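Side-chain contacts in peptidase M16 domain protein (Alicyclobacillus acidocaldarius subsp. acidocaldarius DSM 446, PDB 4XEA), which is a putative metallopeptidase of the M16 family, probably cleaving peptides at a metal site that is occupied by nickel in this crystal: residues I119-D123 against E124-K128; R359-M362 against S363-Q366; S292-E296 against G297-K301; A337-E341 against R342-E346. All blocks are in the same frame, centred on the assembly; numbering follows the deposited sequence. Where two conformers were deposited one is given.

Contact 1. Residues I119-D123 against E124-K128; sequences IHLTD and ENVEK
His120 meets Asn125 through its backbone. His120 O accepts from Asn125 ND2 at 3.1 Å, close to the plane of the Asn125 amide. Leu121 brings CB within 4.3 Å of Val126 CG2, a loose apolar contact. Beyond this pair, Leu181 of helix 178-188 touches both side chains. Thr122 makes three of the bonds. Thr122 N donates to Asn125 OD1 at 2.9 Å in a nearly straight bond of 176°, although the donor stands above the plane of the amide carbonyl. In return, Thr122 OG1 accepts from Asn125 N, also at 2.9 Å. These two reciprocal bonds form a capping box at the start of helix 123-141, with Thr122 as the N-cap. The capped helix carries Glu136, a ligand of the nickel ion. Thr122 OG1 (chi1 71°) and Asn125 CG (chi1 79°) each sit between their own backbone N and carbonyl carbon, which brings hydroxyl and amide back over the backbone of the first turn. With ND2 and OD1 both engaged, the buried amide is fixed in its rotation. Thr122 O takes Val126 N at 2.9 Å and opens the helical bonding. Asp123 O follows with Glu127 N at 3.0 Å, while the Asp123 carboxylate forms a salt bridge with Lys178 of helix 178-188.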
loop_
_atom_site.group_PDB
_atom_site.type_symbol
_atom_site.label_atom_id
_atom_site.label_comp_id
_atom_site.label_asym_id
_atom_site.label_seq_id
_atom_site.Cartn_x
_atom_site.Cartn_y
_atom_site.Cartn_z
ATOM N N ILE A 119 20.804 19.743 -14.875
ATOM C CA ILE A 119 21.271 18.352 -14.939
ATOM C C ILE A 119 22.765 18.387 -14.943
ATOM O O ILE A 119 23.349 19.319 -15.496
ATOM C CB ILE A 119 20.793 17.599 -16.181
ATOM C CG1 ILE A 119 20.993 16.100 -15.947
ATOM C CG2 ILE A 119 21.522 18.092 -17.430
ATOM C CD1 ILE A 119 20.310 15.191 -16.902
ATOM N N HIS A 120 23.385 17.380 -14.330
ATOM C CA HIS A 120 24.834 17.347 -14.191
ATOM C C HIS A 120 25.375 16.016 -14.710
ATOM O O HIS A 120 25.555 15.060 -13.964
ATOM C CB HIS A 120 25.242 17.644 -12.728
ATOM C CG HIS A 120 24.782 18.992 -12.240
ATOM N ND1 HIS A 120 25.545 20.138 -12.370
ATOM C CD2 HIS A 120 23.624 19.377 -11.647
ATOM C CE1 HIS A 120 24.879 21.165 -11.867
ATOM N NE2 HIS A 120 23.704 20.734 -11.436
ATOM N N LEU A 121 25.633 15.979 -16.006
ATOM C CA LEU A 121 26.140 14.793 -16.671
ATOM C C LEU A 121 27.592 14.950 -17.058
ATOM O O LEU A 121 28.006 16.007 -17.518
ATOM C CB LEU A 121 25.348 14.552 -17.957
ATOM C CG LEU A 121 23.851 14.312 -17.810
ATOM C CD1 LEU A 121 23.274 14.039 -19.175
ATOM C CD2 LEU A 121 23.605 13.158 -16.855
ATOM N N THR A 122 28.357 13.874 -16.895
ATOM C CA THR A 122 29.753 13.813 -17.330
ATOM C C THR A 122 29.919 12.500 -18.077
ATOM O O THR A 122 29.116 11.563 -17.875
ATOM C CB THR A 122 30.747 13.813 -16.139
ATOM O OG1 THR A 122 30.674 12.556 -15.455
ATOM C CG2 THR A 122 30.463 14.971 -15.156
ATOM N N ASP A 123 30.930 12.409 -18.935
ATOM C CA ASP A 123 31.156 11.164 -19.659
ATOM C C ASP A 123 31.331 10.037 -18.658
ATOM O O ASP A 123 30.753 8.962 -18.833
ATOM C CB ASP A 123 32.353 11.246 -20.600
ATOM C CG ASP A 123 32.118 12.186 -21.762
ATOM O OD1 ASP A 123 31.148 11.966 -22.514
ATOM O OD2 ASP A 123 32.912 13.145 -21.918
ATOM N N GLU A 124 32.076 10.311 -17.588
ATOM C CA GLU A 124 32.309 9.350 -16.520
ATOM C C GLU A 124 30.993 8.841 -15.923
ATOM O O GLU A 124 30.730 7.643 -15.970
ATOM C CB GLU A 124 33.223 9.966 -15.440
ATOM C CG GLU A 124 33.532 9.058 -14.246
ATOM C CD GLU A 124 32.922 9.549 -12.935
ATOM O OE1 GLU A 124 33.669 10.185 -12.161
ATOM O OE2 GLU A 124 31.722 9.290 -12.671
ATOM N N ASN A 125 30.154 9.743 -15.408
ATOM C CA ASN A 125 28.958 9.333 -14.661
ATOM C C ASN A 125 27.840 8.788 -15.532
ATOM O O ASN A 125 26.938 8.104 -15.038
ATOM C CB ASN A 125 28.468 10.442 -13.709
ATOM C CG ASN A 125 27.680 11.549 -14.399
ATOM O OD1 ASN A 125 27.318 11.455 -15.569
ATOM N ND2 ASN A 125 27.410 12.619 -13.650
ATOM N N VAL A 126 27.893 9.108 -16.824
ATOM C CA VAL A 126 27.055 8.448 -17.814
ATOM C C VAL A 126 27.520 7.004 -17.971
ATOM O O VAL A 126 26.707 6.088 -18.034
ATOM C CB VAL A 126 27.073 9.183 -19.190
ATOM C CG1 VAL A 126 26.535 8.288 -20.311
ATOM C CG2 VAL A 126 26.275 10.470 -19.105
ATOM N N GLU A 127 28.825 6.789 -18.019
ATOM C CA GLU A 127 29.329 5.412 -18.051
ATOM C C GLU A 127 28.932 4.609 -16.791
ATOM O O GLU A 127 28.342 3.521 -16.902
ATOM C CB GLU A 127 30.839 5.363 -18.273
ATOM C CG GLU A 127 31.348 3.989 -18.703
ATOM C CD GLU A 127 30.549 3.419 -19.857
ATOM O OE1 GLU A 127 30.993 3.580 -21.007
ATOM O OE2 GLU A 127 29.469 2.833 -19.626
ATOM N N LYS A 128 29.173 5.172 -15.612
ATOM C CA LYS A 128 28.828 4.495 -14.354
ATOM C C LYS A 128 27.364 4.068 -14.320
ATOM O O LYS A 128 27.044 2.930 -13.950
ATOM C CB LYS A 128 29.124 5.393 -13.147
ATOM C CG LYS A 128 28.799 4.727 -11.808
ATOM C CD LYS A 128 29.243 5.552 -10.643
ATOM C CE LYS A 128 28.847 4.894 -9.335
ATOM N NZ LYS A 128 29.123 5.797 -8.200
#

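Contact 2. Residues R359-M362 against S363-Q366; sequences RVLM and SLDQ
Ser363 bonds twice to Arg359 O, once through its side chain and once through its backbone. Ser363 OG donates to Arg359 O at 3.0 Å, and Ser363 N reaches Arg359 O at 2.9 Å. The two donors come from opposite faces of the carbonyl plane. The hydroxyl can fold back because OG lies beside its own backbone N, with chi1 at -74°. One carbonyl thus takes both N-H and O-H of Ser363.

The remaining polar contacts are between backbone atoms. Leu364 N donates to Val360 O at 3.0 Å and makes a weak second bond to Leu361 O. Asp365 N bonds to Met362 O at 3.1 Å from above the carbonyl plane, with a C=O...N angle of 115°. The spacing of the bonds therefore shortens from four residues to three as the helix ends.

Apolar contacts are looser. Leu364 CD1 approaches Leu361 CD2 at 4.3 Å, and Leu364 CG lies 4.5 Å from Val360 CG1. Helix 387-396 packs on all three of these residues.

The Asp365 carboxylate accepts from the backbone N atoms of His29 and Gln30 of the second subunit. Gln366 OE1 is hydrogen-bonded to Gln366 NE2 of that subunit. The arrangement is a helix C-terminus running into a type I beta turn, Ser363 to Gln366, which joins helix 346-363 to helix 367-379 at the subunit interface.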
loop_
_atom_site.group_PDB
_atom_site.type_symbol
_atom_site.label_atom_id
_atom_site.label_comp_id
_atom_site.label_asym_id
_atom_site.label_seq_id
_atom_site.Cartn_x
_atom_site.Cartn_y
_atom_site.Cartn_z
ATOM N N ARG A 359 -15.184 5.129 -4.237
ATOM C CA ARG A 359 -13.741 4.958 -4.250
ATOM C C ARG A 359 -13.055 6.279 -4.638
ATOM O O ARG A 359 -12.082 6.693 -4.003
ATOM C CB ARG A 359 -13.382 3.810 -5.204
ATOM C CG ARG A 359 -11.911 3.385 -5.237
ATOM C CD ARG A 359 -11.629 2.348 -6.362
ATOM N NE ARG A 359 -12.082 0.956 -6.113
ATOM C CZ ARG A 359 -12.113 0.335 -4.930
ATOM N NH1 ARG A 359 -12.552 -0.915 -4.846
ATOM N NH2 ARG A 359 -11.715 0.946 -3.829
ATOM N N VAL A 360 -13.578 6.942 -5.660
ATOM C CA VAL A 360 -13.071 8.248 -6.097
ATOM C C VAL A 360 -13.293 9.339 -5.039
ATOM O O VAL A 360 -12.360 10.036 -4.695
ATOM C CB VAL A 360 -13.676 8.671 -7.451
ATOM C CG1 VAL A 360 -13.207 10.051 -7.850
ATOM C CG2 VAL A 360 -13.259 7.638 -8.543
ATOM N N LEU A 361 -14.507 9.476 -4.521
ATOM C CA LEU A 361 -14.773 10.418 -3.419
ATOM C C LEU A 361 -13.784 10.232 -2.230
ATOM O O LEU A 361 -13.187 11.214 -1.762
ATOM C CB LEU A 361 -16.216 10.295 -2.951
ATOM C CG LEU A 361 -17.319 10.846 -3.880
ATOM C CD1 LEU A 361 -18.640 10.868 -3.129
ATOM C CD2 LEU A 361 -16.999 12.250 -4.434
HETATM N N MSE A 362 -13.577 8.996 -1.793
HETATM C CA MSE A 362 -12.634 8.712 -0.700
HETATM C C MSE A 362 -11.188 9.022 -1.072
HETATM O O MSE A 362 -10.426 9.520 -0.251
HETATM C CB MSE A 362 -12.754 7.265 -0.215
HETATM C CG MSE A 362 -14.132 6.938 0.305
HETATM SE SE MSE A 362 -14.327 5.225 1.223
HETATM C CE MSE A 362 -14.562 3.959 -0.241
ATOM N N SER A 363 -10.836 8.765 -2.321
ATOM C CA SER A 363 -9.489 9.037 -2.842
ATOM C C SER A 363 -9.168 10.528 -2.931
ATOM O O SER A 363 -8.016 10.891 -2.836
ATOM C CB SER A 363 -9.286 8.368 -4.208
ATOM O OG SER A 363 -9.131 6.978 -4.041
ATOM N N LEU A 364 -10.180 11.376 -3.117
ATOM C CA LEU A 364 -10.008 12.825 -3.123
ATOM C C LEU A 364 -9.673 13.382 -1.731
ATOM O O LEU A 364 -9.247 14.514 -1.623
ATOM C CB LEU A 364 -11.274 13.527 -3.627
ATOM C CG LEU A 364 -11.742 13.243 -5.045
ATOM C CD1 LEU A 364 -13.104 13.897 -5.263
ATOM C CD2 LEU A 364 -10.724 13.754 -6.026
ATOM N N ASP A 365 -9.863 12.589 -0.678
ATOM C CA ASP A 365 -9.280 12.887 0.644
ATOM C C ASP A 365 -7.743 12.854 0.705
ATOM O O ASP A 365 -7.169 13.344 1.691
ATOM C CB ASP A 365 -9.756 11.874 1.684
ATOM C CG ASP A 365 -11.196 12.064 2.087
ATOM O OD1 ASP A 365 -11.816 13.063 1.675
ATOM O OD2 ASP A 365 -11.703 11.215 2.852
ATOM N N GLN A 366 -7.081 12.218 -0.271
ATOM C CA GLN A 366 -5.644 11.908 -0.150
ATOM C C GLN A 366 -4.798 12.888 -0.946
ATOM O O GLN A 366 -4.984 13.003 -2.159
ATOM C CB GLN A 366 -5.337 10.506 -0.708
ATOM C CG GLN A 366 -5.951 9.306 0.048
ATOM C CD GLN A 366 -5.426 9.193 1.459
ATOM O OE1 GLN A 366 -4.218 9.318 1.687
ATOM N NE2 GLN A 366 -6.325 8.969 2.427
#

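Contact 3. Residues S292-E296 against G297-K301; sequences SLLDE and GLVDK
Leu293 and Leu298 take the same side-chain shape, with CG beside the backbone N (chi1 -70° and -69°) and an extended chi2. This sets their ends against each other at about a right angle, Leu293 CD2 to Leu298 CD1 at 3.7 Å. Leu293 CB also meets Val299 CG2 at 3.8 Å. Leu294 turns the other way, its CG opposite the backbone N. Leu294 CD1 then lies 3.6 Å from Val299 O. Leu294 CD2 rests 4.1 Å from Lys301 CE, the two side chains crossing at about a right angle.

The backbone closes the helix. Leu298 N donates to Leu293 O at 2.9 Å, nearly along the C=O axis, and Gly297 N donates to Leu294 O, also at 2.9 Å. With the positive phi of Gly297 (66°), these bonds make a Schellman motif. The Leu293-Leu298 pair is the apolar contact that bridges it.

Glu296 runs alongside Leu298, pointing the same way, and its carboxylate forms a salt bridge with Arg331. Arg331 belongs to helix 325-342, which also packs on Leu293 and Leu298 through Leu328 and Val327. The turn thus ends helix 288-295 against that helix and leads the chain into strand 304-309.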
loop_
_atom_site.group_PDB
_atom_site.type_symbol
_atom_site.label_atom_id
_atom_site.label_comp_id
_atom_site.label_asym_id
_atom_site.label_seq_id
_atom_site.Cartn_x
_atom_site.Cartn_y
_atom_site.Cartn_z
ATOM N N SER A 292 -17.699 -16.724 -8.079
ATOM C CA SER A 292 -17.799 -18.084 -8.606
ATOM C C SER A 292 -16.399 -18.655 -8.916
ATOM O O SER A 292 -16.125 -19.824 -8.630
ATOM C CB SER A 292 -18.695 -18.106 -9.856
ATOM O OG SER A 292 -18.531 -19.315 -10.589
ATOM N N LEU A 293 -15.517 -17.833 -9.478
ATOM C CA LEU A 293 -14.149 -18.268 -9.758
ATOM C C LEU A 293 -13.392 -18.559 -8.476
ATOM O O LEU A 293 -12.626 -19.510 -8.414
ATOM C CB LEU A 293 -13.372 -17.206 -10.528
ATOM C CG LEU A 293 -13.766 -16.946 -11.981
ATOM C CD1 LEU A 293 -12.963 -15.782 -12.513
ATOM C CD2 LEU A 293 -13.577 -18.193 -12.862
ATOM N N LEU A 294 -13.591 -17.722 -7.462
ATOM C CA LEU A 294 -12.915 -17.892 -6.175
ATOM C C LEU A 294 -13.411 -19.170 -5.468
ATOM O O LEU A 294 -12.612 -19.986 -4.980
ATOM C CB LEU A 294 -13.179 -16.667 -5.298
ATOM C CG LEU A 294 -12.401 -16.489 -3.996
ATOM C CD1 LEU A 294 -10.907 -16.337 -4.261
ATOM C CD2 LEU A 294 -12.943 -15.267 -3.248
ATOM N N ASP A 295 -14.736 -19.335 -5.435
ATOM C CA ASP A 295 -15.380 -20.510 -4.828
ATOM C C ASP A 295 -14.888 -21.804 -5.463
ATOM O O ASP A 295 -14.783 -22.833 -4.806
ATOM C CB ASP A 295 -16.906 -20.414 -4.976
ATOM C CG ASP A 295 -17.547 -19.489 -3.943
ATOM O OD1 ASP A 295 -16.836 -18.674 -3.318
ATOM O OD2 ASP A 295 -18.777 -19.588 -3.752
ATOM N N GLU A 296 -14.578 -21.734 -6.747
ATOM C CA GLU A 296 -14.086 -22.871 -7.511
ATOM C C GLU A 296 -12.550 -23.001 -7.465
ATOM O O GLU A 296 -11.988 -23.891 -8.101
ATOM C CB GLU A 296 -14.568 -22.702 -8.952
ATOM C CG GLU A 296 -14.495 -23.917 -9.827
ATOM C CD GLU A 296 -15.393 -23.763 -11.036
ATOM O OE1 GLU A 296 -16.619 -23.679 -10.819
ATOM O OE2 GLU A 296 -14.889 -23.700 -12.190
ATOM N N GLY A 297 -11.872 -22.120 -6.727
ATOM C CA GLY A 297 -10.410 -22.158 -6.616
ATOM C C GLY A 297 -9.647 -21.867 -7.902
ATOM O O GLY A 297 -8.477 -22.217 -8.015
ATOM N N LEU A 298 -10.294 -21.203 -8.865
ATOM C CA LEU A 298 -9.660 -20.852 -10.144
ATOM C C LEU A 298 -8.817 -19.564 -10.072
ATOM O O LEU A 298 -7.959 -19.352 -10.930
ATOM C CB LEU A 298 -10.716 -20.745 -11.266
ATOM C CG LEU A 298 -11.422 -22.020 -11.739
ATOM C CD1 LEU A 298 -12.517 -21.720 -12.769
ATOM C CD2 LEU A 298 -10.412 -22.996 -12.320
ATOM N N VAL A 299 -9.082 -18.718 -9.064
ATOM C CA VAL A 299 -8.314 -17.507 -8.771
ATOM C C VAL A 299 -8.065 -17.355 -7.261
ATOM O O VAL A 299 -8.620 -18.102 -6.459
ATOM C CB VAL A 299 -9.063 -16.231 -9.239
ATOM C CG1 VAL A 299 -9.265 -16.237 -10.766
ATOM C CG2 VAL A 299 -10.396 -16.101 -8.519
ATOM N N ASP A 300 -7.233 -16.383 -6.878
ATOM C CA ASP A 300 -7.134 -15.947 -5.476
ATOM C C ASP A 300 -7.474 -14.454 -5.395
ATOM O O ASP A 300 -7.859 -13.859 -6.399
ATOM C CB ASP A 300 -5.763 -16.290 -4.839
ATOM C CG ASP A 300 -4.574 -15.657 -5.565
ATOM O OD1 ASP A 300 -4.673 -14.528 -6.058
ATOM O OD2 ASP A 300 -3.508 -16.303 -5.626
ATOM N N LYS A 301 -7.351 -13.852 -4.212
ATOM C CA LYS A 301 -7.707 -12.426 -4.026
ATOM C C LYS A 301 -6.806 -11.401 -4.706
ATOM O O LYS A 301 -7.134 -10.209 -4.709
ATOM C CB LYS A 301 -7.802 -12.074 -2.530
ATOM C CG LYS A 301 -9.140 -12.409 -1.909
ATOM C CD LYS A 301 -9.129 -13.740 -1.138
ATOM C CE LYS A 301 -10.391 -13.893 -0.278
ATOM N NZ LYS A 301 -10.467 -15.201 0.438
#

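Contact 4. Residues A337-E341 against R342-E346; sequences ARVRE and RGIDE. With ACT (acetate ion), chain E.
Val339 and Ile344 touch through their CG1 atoms at 3.9 Å, their side chains meeting at a slant. The CG1 of Val339 lies opposite its backbone N (chi1 173°), which leaves Val339 CG2 pointing at a bound acetate, 3.8 Å from its O. Ile344 CG2 also borders the acetate. This ion, probably from the crystallisation liquor, accepts from Asp345 N through OXT at 2.8 Å, with an N-H...O angle of 170°.

At the surface, Glu341 and Arg342 lie side by side and point the same way. Glu341 CD comes within 3.6 Å of Arg342 CD. Their charged ends do not meet: Glu341 OE2 and Arg342 NH1 are 4.7 Å apart, and the planes of the two groups are turned 62° from each other.

The backbone positions these groups. Arg342 N bonds to Arg338 O, and Gly343 N bonds to Val339 O, each at 2.8 Å. Gly343, with its positive phi, is the first residue to leave helical angles. Asn403 of helix 399-409 accepts from Ile344 N, while Phe406 and Leu282 pack on Val339. The whole is a glycine-containing turn between helix 325-342 and helix 346-363, with Asp345 N-capping the second through Ala348 N.

With their charged ends apart and both residues exposed, the Glu341-Arg342 attraction is probably weak. In this crystal, the backbone N-H of Asp345 binds a small anion.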
loop_
_atom_site.group_PDB
_atom_site.type_symbol
_atom_site.label_atom_id
_atom_site.label_comp_id
_atom_site.label_asym_id
_atom_site.label_seq_id
_atom_site.Cartn_x
_atom_site.Cartn_y
_atom_site.Cartn_z
ATOM N N ALA A 337 -18.437 -13.752 -23.765
ATOM C CA ALA A 337 -19.289 -14.139 -24.906
ATOM C C ALA A 337 -20.767 -13.977 -24.562
ATOM O O ALA A 337 -21.578 -13.591 -25.407
ATOM C CB ALA A 337 -19.001 -15.608 -25.366
ATOM N N ARG A 338 -21.124 -14.265 -23.314
ATOM C CA ARG A 338 -22.515 -14.092 -22.870
ATOM C C ARG A 338 -22.895 -12.618 -22.749
ATOM O O ARG A 338 -23.979 -12.226 -23.175
ATOM C CB ARG A 338 -22.788 -14.833 -21.564
ATOM C CG ARG A 338 -23.233 -16.269 -21.806
ATOM C CD ARG A 338 -23.264 -17.067 -20.524
ATOM N NE ARG A 338 -21.927 -17.151 -19.933
ATOM C CZ ARG A 338 -21.644 -17.799 -18.805
ATOM N NH1 ARG A 338 -20.385 -17.808 -18.354
ATOM N NH2 ARG A 338 -22.615 -18.434 -18.131
ATOM N N VAL A 339 -22.008 -11.803 -22.181
ATOM C CA VAL A 339 -22.284 -10.383 -22.062
ATOM C C VAL A 339 -22.341 -9.745 -23.459
ATOM O O VAL A 339 -23.109 -8.831 -23.691
ATOM C CB VAL A 339 -21.229 -9.662 -21.182
ATOM C CG1 VAL A 339 -21.445 -8.159 -21.215
ATOM C CG2 VAL A 339 -21.244 -10.206 -19.727
ATOM N N ARG A 340 -21.493 -10.229 -24.367
ATOM C CA ARG A 340 -21.447 -9.768 -25.746
ATOM C C ARG A 340 -22.762 -10.057 -26.473
ATOM O O ARG A 340 -23.250 -9.205 -27.203
ATOM C CB ARG A 340 -20.263 -10.431 -26.470
ATOM C CG ARG A 340 -20.001 -9.926 -27.867
ATOM C CD ARG A 340 -18.680 -10.466 -28.438
ATOM N NE ARG A 340 -17.511 -10.160 -27.606
ATOM C CZ ARG A 340 -16.719 -11.054 -27.023
ATOM N NH1 ARG A 340 -16.913 -12.369 -27.146
ATOM N NH2 ARG A 340 -15.707 -10.633 -26.294
ATOM N N GLU A 341 -23.319 -11.250 -26.256
ATOM C CA GLU A 341 -24.612 -11.664 -26.804
ATOM C C GLU A 341 -25.781 -10.936 -26.123
ATOM O O GLU A 341 -26.708 -10.471 -26.801
ATOM C CB GLU A 341 -24.780 -13.199 -26.639
ATOM C CG GLU A 341 -26.164 -13.804 -27.024
ATOM C CD GLU A 341 -26.540 -15.077 -26.226
ATOM O OE1 GLU A 341 -25.732 -15.523 -25.362
ATOM O OE2 GLU A 341 -27.662 -15.620 -26.456
ATOM N N ARG A 342 -25.742 -10.860 -24.789
ATOM C CA ARG A 342 -26.930 -10.519 -23.977
ATOM C C ARG A 342 -26.963 -9.062 -23.507
ATOM O O ARG A 342 -27.997 -8.569 -23.072
ATOM C CB ARG A 342 -27.005 -11.423 -22.735
ATOM C CG ARG A 342 -26.821 -12.931 -22.998
ATOM C CD ARG A 342 -28.118 -13.630 -23.294
ATOM N NE ARG A 342 -28.993 -13.589 -22.130
ATOM C CZ ARG A 342 -30.263 -13.985 -22.115
ATOM N NH1 ARG A 342 -30.842 -14.475 -23.209
ATOM N NH2 ARG A 342 -30.961 -13.892 -20.991
ATOM N N GLY A 343 -25.828 -8.384 -23.571
ATOM C CA GLY A 343 -25.716 -7.035 -23.040
ATOM C C GLY A 343 -25.266 -7.029 -21.585
ATOM O O GLY A 343 -25.438 -8.010 -20.856
ATOM N N ILE A 344 -24.672 -5.916 -21.172
ATOM C CA ILE A 344 -24.275 -5.728 -19.775
ATOM C C ILE A 344 -25.492 -5.753 -18.858
ATOM O O ILE A 344 -26.519 -5.154 -19.168
ATOM C CB ILE A 344 -23.562 -4.383 -19.589
ATOM C CG1 ILE A 344 -22.231 -4.401 -20.326
ATOM C CG2 ILE A 344 -23.361 -4.063 -18.096
ATOM C CD1 ILE A 344 -21.534 -3.069 -20.300
ATOM N N ASP A 345 -25.382 -6.454 -17.733
ATOM C CA ASP A 345 -26.468 -6.487 -16.758
ATOM C C ASP A 345 -26.547 -5.139 -16.040
ATOM O O ASP A 345 -25.567 -4.701 -15.442
ATOM C CB ASP A 345 -26.261 -7.610 -15.740
ATOM C CG ASP A 345 -27.298 -7.595 -14.624
ATOM O OD1 ASP A 345 -28.399 -8.165 -14.793
ATOM O OD2 ASP A 345 -27.011 -7.020 -13.557
ATOM N N GLU A 346 -27.719 -4.504 -16.082
ATOM C CA GLU A 346 -27.887 -3.152 -15.566
ATOM C C GLU A 346 -27.652 -3.055 -14.067
ATOM O O GLU A 346 -27.092 -2.067 -13.604
ATOM C CB GLU A 346 -29.281 -2.622 -15.869
ATOM C CG GLU A 346 -29.414 -1.135 -15.572
ATOM C CD GLU A 346 -30.699 -0.544 -16.106
ATOM O OE1 GLU A 346 -30.833 0.693 -16.086
ATOM O OE2 GLU A 346 -31.572 -1.316 -16.547
HETATM C C ACT E . -22.237 -8.214 -16.337
HETATM O O ACT E . -21.841 -9.383 -16.072
HETATM O OXT ACT E . -23.210 -8.105 -17.112
HETATM C CH3 ACT E . -21.568 -6.988 -15.775
#

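How the contacts relate
The four contacts follow one another along the chain without nesting or crossing. Contact 1 comes first, where the loop after helix 105-116 enters helix 123-141 in the part of the chain that carries the nickel site. Contact 3 then ends helix 288-295 ahead of strand 304-309. Contact 4 joins helix 325-342 to helix 346-363, and contact 2 joins the far end of that second helix to helix 367-379. Helix 325-342 also links contacts 3 and 4, whose nearest atoms are about 8 Å apart. Contact 1 lies across the chain's centre from the other three. Its centre is about 41 Å from that of contact 2, which reaches the second subunit.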